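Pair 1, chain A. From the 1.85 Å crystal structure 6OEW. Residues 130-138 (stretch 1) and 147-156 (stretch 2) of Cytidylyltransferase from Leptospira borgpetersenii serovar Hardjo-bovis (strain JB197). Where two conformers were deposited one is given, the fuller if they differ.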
# COMPACT_ATOMS: atom_id res chain seq x y z
N ARG A 130 -19.56 12.74 1.89
CA ARG A 130 -19.32 12.89 3.32
C ARG A 130 -17.93 12.48 3.72
O ARG A 130 -17.54 12.70 4.87
CB ARG A 130 -20.30 12.04 4.15
CG ARG A 130 -21.66 11.91 3.63
CD ARG A 130 -22.50 11.14 4.64
NE ARG A 130 -23.86 11.13 4.18
CZ ARG A 130 -24.47 10.07 3.67
NH1 ARG A 130 -25.71 10.18 3.26
NH2 ARG A 130 -23.83 8.90 3.60
N ILE A 131 -17.18 11.83 2.83
CA ILE A 131 -15.81 11.38 3.11
C ILE A 131 -14.94 11.79 1.94
O ILE A 131 -15.29 11.55 0.78
CB ILE A 131 -15.70 9.86 3.32
CG1 ILE A 131 -16.63 9.38 4.44
CG2 ILE A 131 -14.24 9.46 3.60
CD1 ILE A 131 -16.54 7.89 4.73
N GLU A 132 -13.80 12.39 2.24
CA GLU A 132 -12.81 12.62 1.19
C GLU A 132 -11.50 11.91 1.48
O GLU A 132 -10.67 11.80 0.57
CB GLU A 132 -12.57 14.12 1.00
CG GLU A 132 -12.11 14.85 2.24
CD GLU A 132 -12.11 16.36 2.05
OE1 GLU A 132 -12.15 16.82 0.88
OE2 GLU A 132 -12.06 17.09 3.06
N PHE A 133 -11.33 11.38 2.69
CA PHE A 133 -10.10 10.70 3.07
C PHE A 133 -10.43 9.59 4.06
O PHE A 133 -10.96 9.86 5.15
CB PHE A 133 -9.13 11.70 3.69
CG PHE A 133 -7.74 11.18 3.88
CD1 PHE A 133 -6.74 11.54 3.00
CD2 PHE A 133 -7.42 10.37 4.96
CE1 PHE A 133 -5.43 11.08 3.18
CE2 PHE A 133 -6.12 9.91 5.15
CZ PHE A 133 -5.13 10.25 4.26
N LEU A 134 -10.12 8.35 3.70
CA LEU A 134 -10.32 7.19 4.56
C LEU A 134 -8.98 6.49 4.72
O LEU A 134 -8.31 6.19 3.72
CB LEU A 134 -11.36 6.23 3.96
CG LEU A 134 -11.67 4.95 4.75
CD1 LEU A 134 -12.24 5.26 6.13
CD2 LEU A 134 -12.56 3.96 4.00
N THR A 135 -8.58 6.22 5.97
CA THR A 135 -7.32 5.51 6.24
C THR A 135 -7.56 4.43 7.28
O THR A 135 -8.47 4.53 8.11
CB THR A 135 -6.20 6.48 6.71
OG1 THR A 135 -5.00 5.75 7.03
CG2 THR A 135 -6.62 7.26 7.95
N ASN A 136 -6.74 3.38 7.23
CA ASN A 136 -6.66 2.40 8.31
C ASN A 136 -5.31 2.46 9.02
O ASN A 136 -4.97 1.55 9.78
CB ASN A 136 -6.92 0.98 7.78
CG ASN A 136 -5.72 0.44 6.96
OD1 ASN A 136 -4.74 1.18 6.67
ND2 ASN A 136 -5.79 -0.83 6.58
N CYS A 137 -4.51 3.50 8.76
CA CYS A 137 -3.16 3.51 9.33
C CYS A 137 -2.80 4.86 9.93
O CYS A 137 -1.61 5.19 10.01
CB CYS A 137 -2.14 3.08 8.26
SG CYS A 137 -2.10 4.10 6.76
N PHE A 138 -3.79 5.65 10.36
CA PHE A 138 -3.51 6.75 11.27
C PHE A 138 -3.46 6.15 12.67
O PHE A 138 -2.39 5.74 13.13
CB PHE A 138 -4.57 7.85 11.15
CG PHE A 138 -4.27 9.08 11.96
CD1 PHE A 138 -3.11 9.80 11.77
CD2 PHE A 138 -5.20 9.54 12.89
CE1 PHE A 138 -2.86 10.94 12.52
CE2 PHE A 138 -4.94 10.68 13.64
CZ PHE A 138 -3.78 11.38 13.44
N ASP A 147 -1.37 -1.21 5.24
CA ASP A 147 -1.75 0.20 5.19
C ASP A 147 -2.50 0.52 3.90
O ASP A 147 -2.04 0.20 2.80
CB ASP A 147 -0.53 1.12 5.27
CG ASP A 147 0.32 0.90 6.52
OD1 ASP A 147 0.11 -0.06 7.29
OD2 ASP A 147 1.24 1.72 6.72
N ILE A 148 -3.65 1.17 4.06
CA ILE A 148 -4.49 1.58 2.94
C ILE A 148 -4.97 2.98 3.23
O ILE A 148 -5.47 3.25 4.32
CB ILE A 148 -5.68 0.62 2.76
CG1 ILE A 148 -5.19 -0.81 2.45
CG2 ILE A 148 -6.61 1.15 1.67
CD1 ILE A 148 -6.26 -1.95 2.69
N GLU A 149 -4.81 3.87 2.26
CA GLU A 149 -5.36 5.21 2.30
C GLU A 149 -6.16 5.41 1.03
O GLU A 149 -5.75 4.96 -0.05
CB GLU A 149 -4.24 6.29 2.42
CG GLU A 149 -3.43 6.09 3.67
CD GLU A 149 -2.02 6.66 3.57
OE1 GLU A 149 -1.37 6.47 2.52
OE2 GLU A 149 -1.58 7.28 4.56
N ILE A 150 -7.33 6.03 1.16
CA ILE A 150 -8.22 6.30 0.04
C ILE A 150 -8.60 7.76 0.08
O ILE A 150 -9.07 8.25 1.11
CB ILE A 150 -9.48 5.41 0.09
CG1 ILE A 150 -9.06 3.94 0.25
CG2 ILE A 150 -10.28 5.63 -1.16
CD1 ILE A 150 -10.27 2.97 0.44
N PHE A 151 -8.43 8.46 -1.04
CA PHE A 151 -8.85 9.85 -1.07
C PHE A 151 -9.23 10.26 -2.49
O PHE A 151 -8.86 9.60 -3.47
CB PHE A 151 -7.76 10.77 -0.52
CG PHE A 151 -6.37 10.43 -0.99
CD1 PHE A 151 -5.91 10.93 -2.20
CD2 PHE A 151 -5.54 9.63 -0.24
CE1 PHE A 151 -4.62 10.62 -2.65
CE2 PHE A 151 -4.27 9.31 -0.67
CZ PHE A 151 -3.80 9.80 -1.88
N THR A 152 -10.00 11.34 -2.57
CA THR A 152 -10.49 11.85 -3.84
C THR A 152 -9.37 12.57 -4.58
O THR A 152 -8.41 13.07 -3.98
CB THR A 152 -11.67 12.82 -3.66
OG1 THR A 152 -11.25 13.99 -2.93
CG2 THR A 152 -12.83 12.15 -2.92
N LEU A 153 -9.50 12.62 -5.90
CA LEU A 153 -8.61 13.47 -6.68
C LEU A 153 -8.70 14.91 -6.19
O LEU A 153 -7.69 15.62 -6.14
CB LEU A 153 -8.97 13.38 -8.16
CG LEU A 153 -8.25 14.34 -9.10
CD1 LEU A 153 -6.82 13.93 -9.28
CD2 LEU A 153 -9.00 14.35 -10.42
N SER A 154 -9.91 15.35 -5.81
CA SER A 154 -10.07 16.73 -5.34
C SER A 154 -9.23 17.00 -4.09
O SER A 154 -8.60 18.05 -3.97
CB SER A 154 -11.55 17.03 -5.10
OG SER A 154 -12.17 17.29 -6.34
N LEU A 155 -9.21 16.05 -3.15
CA LEU A 155 -8.39 16.22 -1.96
C LEU A 155 -6.91 16.30 -2.34
O LEU A 155 -6.18 17.17 -1.86
CB LEU A 155 -8.62 15.08 -0.96
CG LEU A 155 -7.64 15.18 0.22
CD1 LEU A 155 -8.29 15.07 1.56
CD2 LEU A 155 -6.48 14.16 0.11
N LEU A 156 -6.46 15.40 -3.21
CA LEU A 156 -5.06 15.42 -3.63
C LEU A 156 -4.70 16.76 -4.27
O LEU A 156 -3.61 17.30 -4.02
CB LEU A 156 -4.78 14.24 -4.57
CG LEU A 156 -3.33 14.15 -5.08
CD1 LEU A 156 -2.42 14.08 -3.88
CD2 LEU A 156 -3.16 12.89 -5.95
O HOH W 1 -13.15 15.72 -1.75
O HOH W 2 -3.36 7.92 6.66

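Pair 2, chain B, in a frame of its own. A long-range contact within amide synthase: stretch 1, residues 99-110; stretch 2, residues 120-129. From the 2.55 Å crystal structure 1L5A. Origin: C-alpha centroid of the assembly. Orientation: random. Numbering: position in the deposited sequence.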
# COMPACT_ATOMS: atom_id res chain seq x y z
N THR B 99 10.46 -15.62 -37.10
CA THR B 99 10.84 -16.67 -36.16
C THR B 99 11.06 -15.98 -34.82
O THR B 99 11.16 -14.76 -34.75
CB THR B 99 12.14 -17.36 -36.58
OG1 THR B 99 11.97 -17.96 -37.87
CG2 THR B 99 12.52 -18.44 -35.55
N LEU B 100 11.14 -16.76 -33.74
CA LEU B 100 11.34 -16.17 -32.43
C LEU B 100 12.60 -16.68 -31.79
O LEU B 100 13.19 -16.01 -30.95
CB LEU B 100 10.16 -16.48 -31.51
CG LEU B 100 8.95 -15.55 -31.50
CD1 LEU B 100 8.01 -15.96 -30.38
CD2 LEU B 100 9.40 -14.12 -31.28
N ILE B 101 13.01 -17.89 -32.16
CA ILE B 101 14.21 -18.47 -31.57
C ILE B 101 15.47 -17.70 -31.97
O ILE B 101 15.67 -17.39 -33.14
CB ILE B 101 14.41 -19.97 -31.97
CG1 ILE B 101 13.13 -20.76 -31.73
CG2 ILE B 101 15.54 -20.60 -31.13
CD1 ILE B 101 12.79 -20.96 -30.28
N ASP B 102 16.28 -17.38 -30.98
CA ASP B 102 17.54 -16.68 -31.18
C ASP B 102 17.54 -15.55 -32.22
O ASP B 102 18.57 -15.28 -32.83
CB ASP B 102 18.60 -17.72 -31.54
CG ASP B 102 18.65 -18.87 -30.54
OD1 ASP B 102 18.93 -18.63 -29.34
OD2 ASP B 102 18.39 -20.02 -30.96
N ALA B 103 16.41 -14.87 -32.40
CA ALA B 103 16.34 -13.78 -33.37
C ALA B 103 15.92 -12.43 -32.76
O ALA B 103 15.38 -12.36 -31.66
CB ALA B 103 15.41 -14.17 -34.50
N PRO B 104 16.16 -11.33 -33.48
CA PRO B 104 15.77 -10.02 -32.95
C PRO B 104 14.26 -9.94 -32.97
O PRO B 104 13.64 -10.26 -33.98
CB PRO B 104 16.40 -9.03 -33.94
CG PRO B 104 17.45 -9.85 -34.69
CD PRO B 104 16.82 -11.20 -34.79
N ILE B 105 13.68 -9.46 -31.88
CA ILE B 105 12.23 -9.34 -31.80
C ILE B 105 11.71 -8.05 -32.39
O ILE B 105 10.52 -7.94 -32.68
CB ILE B 105 11.74 -9.44 -30.34
CG1 ILE B 105 12.35 -10.67 -29.66
CG2 ILE B 105 10.24 -9.59 -30.29
CD1 ILE B 105 11.97 -11.98 -30.27
N THR B 106 12.55 -7.05 -32.57
CA THR B 106 12.03 -5.81 -33.15
C THR B 106 12.79 -5.37 -34.39
O THR B 106 13.84 -5.90 -34.71
CB THR B 106 12.03 -4.65 -32.13
OG1 THR B 106 13.35 -4.11 -32.00
CG2 THR B 106 11.53 -5.13 -30.77
N SER B 107 12.24 -4.38 -35.08
CA SER B 107 12.85 -3.84 -36.28
C SER B 107 12.58 -2.33 -36.28
O SER B 107 11.50 -1.89 -35.87
CB SER B 107 12.24 -4.50 -37.53
OG SER B 107 12.91 -4.11 -38.71
N HIS B 108 13.55 -1.55 -36.74
CA HIS B 108 13.41 -0.10 -36.79
C HIS B 108 13.95 0.43 -38.10
O HIS B 108 15.13 0.29 -38.42
CB HIS B 108 14.16 0.52 -35.60
CG HIS B 108 13.80 -0.11 -34.29
ND1 HIS B 108 12.68 0.27 -33.58
CD2 HIS B 108 14.31 -1.19 -33.66
CE1 HIS B 108 12.51 -0.57 -32.56
NE2 HIS B 108 13.49 -1.46 -32.59
N GLN B 109 13.07 1.05 -38.88
CA GLN B 109 13.50 1.56 -40.16
C GLN B 109 13.10 3.03 -40.27
O GLN B 109 12.02 3.41 -39.83
CB GLN B 109 12.83 0.75 -41.27
CG GLN B 109 13.08 -0.77 -41.24
CD GLN B 109 12.09 -1.56 -42.14
OE1 GLN B 109 11.49 -1.00 -43.09
NE2 GLN B 109 11.93 -2.86 -41.86
N VAL B 110 13.97 3.86 -40.84
CA VAL B 110 13.65 5.28 -41.02
C VAL B 110 13.90 5.67 -42.46
O VAL B 110 14.90 5.29 -43.05
CB VAL B 110 14.53 6.19 -40.14
CG1 VAL B 110 14.07 7.64 -40.29
CG2 VAL B 110 14.44 5.78 -38.68
N ILE B 120 8.81 6.62 -40.43
CA ILE B 120 9.37 5.79 -39.38
C ILE B 120 8.53 4.53 -39.23
O ILE B 120 7.30 4.60 -39.10
CB ILE B 120 9.34 6.49 -38.02
CG1 ILE B 120 10.30 7.67 -38.02
CG2 ILE B 120 9.71 5.51 -36.93
CD1 ILE B 120 10.01 8.66 -36.93
N TYR B 121 9.20 3.40 -39.24
CA TYR B 121 8.54 2.12 -39.12
C TYR B 121 9.10 1.38 -37.91
O TYR B 121 10.30 1.15 -37.80
CB TYR B 121 8.77 1.28 -40.39
CG TYR B 121 8.31 -0.15 -40.29
CD1 TYR B 121 6.94 -0.48 -40.27
CD2 TYR B 121 9.23 -1.19 -40.21
CE1 TYR B 121 6.52 -1.83 -40.18
CE2 TYR B 121 8.83 -2.53 -40.12
CZ TYR B 121 7.47 -2.84 -40.10
OH TYR B 121 7.10 -4.16 -40.02
N THR B 122 8.20 1.02 -37.00
CA THR B 122 8.56 0.30 -35.79
C THR B 122 7.79 -1.01 -35.73
O THR B 122 6.58 -1.02 -35.90
CB THR B 122 8.18 1.13 -34.57
OG1 THR B 122 8.83 2.40 -34.66
CG2 THR B 122 8.59 0.42 -33.28
N ARG B 123 8.49 -2.11 -35.49
CA ARG B 123 7.82 -3.39 -35.39
C ARG B 123 8.36 -4.23 -34.25
O ARG B 123 9.57 -4.30 -34.03
CB ARG B 123 7.98 -4.23 -36.64
CG ARG B 123 7.69 -5.71 -36.38
CD ARG B 123 8.61 -6.60 -37.16
NE ARG B 123 9.53 -7.31 -36.29
CZ ARG B 123 10.64 -7.91 -36.70
NH1 ARG B 123 10.98 -7.89 -37.99
NH2 ARG B 123 11.42 -8.52 -35.82
N ALA B 124 7.45 -4.90 -33.57
CA ALA B 124 7.81 -5.77 -32.47
C ALA B 124 6.84 -6.92 -32.42
O ALA B 124 5.83 -6.93 -33.09
CB ALA B 124 7.76 -4.97 -31.16
N HIS B 125 7.16 -7.93 -31.63
CA HIS B 125 6.25 -9.04 -31.45
C HIS B 125 5.45 -8.75 -30.17
O HIS B 125 5.98 -8.19 -29.20
CB HIS B 125 7.03 -10.33 -31.30
CG HIS B 125 6.17 -11.55 -31.28
ND1 HIS B 125 5.42 -11.91 -30.18
CD2 HIS B 125 5.93 -12.48 -32.23
CE1 HIS B 125 4.75 -13.01 -30.46
NE2 HIS B 125 5.04 -13.38 -31.70
N HIS B 126 4.18 -9.11 -30.16
CA HIS B 126 3.35 -8.87 -29.00
C HIS B 126 3.93 -9.42 -27.69
O HIS B 126 3.51 -9.03 -26.60
CB HIS B 126 1.98 -9.48 -29.23
CG HIS B 126 0.86 -8.51 -29.12
ND1 HIS B 126 0.35 -8.11 -27.91
CD2 HIS B 126 0.18 -7.83 -30.07
CE1 HIS B 126 -0.60 -7.22 -28.11
NE2 HIS B 126 -0.73 -7.03 -29.42
N ILE B 127 4.89 -10.34 -27.79
CA ILE B 127 5.48 -10.96 -26.62
C ILE B 127 6.43 -10.04 -25.83
O ILE B 127 6.83 -10.38 -24.72
CB ILE B 127 6.20 -12.28 -27.01
CG1 ILE B 127 6.39 -13.16 -25.79
CG2 ILE B 127 7.57 -12.00 -27.61
CD1 ILE B 127 6.79 -14.54 -26.16
N VAL B 128 6.81 -8.90 -26.41
CA VAL B 128 7.66 -7.94 -25.70
C VAL B 128 7.07 -6.52 -25.71
O VAL B 128 7.68 -5.59 -25.19
CB VAL B 128 9.10 -7.84 -26.27
CG1 VAL B 128 9.82 -9.19 -26.12
CG2 VAL B 128 9.05 -7.38 -27.70
N LEU B 129 5.86 -6.38 -26.26
CA LEU B 129 5.23 -5.08 -26.34
C LEU B 129 3.72 -5.15 -26.59
O LEU B 129 3.26 -5.94 -27.42
CB LEU B 129 5.87 -4.27 -27.47
CG LEU B 129 5.66 -2.74 -27.39
CD1 LEU B 129 6.54 -2.18 -26.25
CD2 LEU B 129 6.02 -2.08 -28.74
O HOH W 3 11.64 2.01 -34.94

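What backbone arrangement do the two contacts share? Each is a pair of antiparallel strands, their directions at 176° in both, and 14 central residues superpose with an RMSD of 0.7 Å. Leu A134 and Ile A150 match Ser B107 and Arg B123, a hydrogen-bonded pair in each. Leu A134 N donates to Ile A150 O at 2.8 Å and Ile A150 N to Leu A134 O at 2.7 Å; Ser B107 N donates to Arg B123 O at 2.9 Å and Arg B123 N to Ser B107 O at 3.0 Å.

Does the matching ladder continue in the same way? Two residues along, Asn A136 and Ile A148 match Gln B109 and Tyr B121. Pair 2 keeps a regular backbone exchange: Gln B109 N reaches Tyr B121 O at 3.0 Å, and Tyr B121 N reaches Gln B109 O at 2.9 Å. Pair 1 keeps one half, Asn A136 N to Ile A148 O at 3.2 Å, but the other acceptor is a side chain: Asn A136 OD1 takes the bond from Ile A148 N at 2.8 Å. An amide oxygen thus stands in for a carbonyl where the chain has left strand geometry.

How is the face with Phe A133 and Thr A135 filled, compared with its counterpart? Phe A133 and Phe A151 lie with ring planes at 10° but slid apart, centroids 5.7 Å apart, and touch at Phe A133 CE1 to Phe A151 CD2, 3.7 Å. Their equivalents are small, Thr B106 CG2 meeting Ala B124 CB at 3.8 Å. Farther along, water 2 links Thr A135 OG1 (2.7 Å) to Glu A149 OE2 (2.8 Å). At the matching positions water 3 lies 2.4 Å from His B108 ND1 and 2.9 Å from Thr B122 OG1, so both pairs bridge polar side chains through solvent.

What replaces the aliphatic contact on the other face? Leu A134 CD2 and Ile A150 CD1 approach to 4.3 Å. In pair 2 the longer Arg B123 lays one guanidinium face over Ser B107, with Ser B107 CB 3.6 Å from Arg B123 NH1, and Arg B123 NH2 makes a weak hydrogen bond to Ile B105 O at 3.3 Å.

How does the chain beyond the second strand join in? Thr A152 caps a helix, its OG1 accepting from Leu A155 N at 2.9 Å, and Leu A155 CD1 packs 3.9 Å from Glu A132 CG. The matching Val B128 CG2 sits 3.6 Å from Ile B105 CG2, an apolar contact.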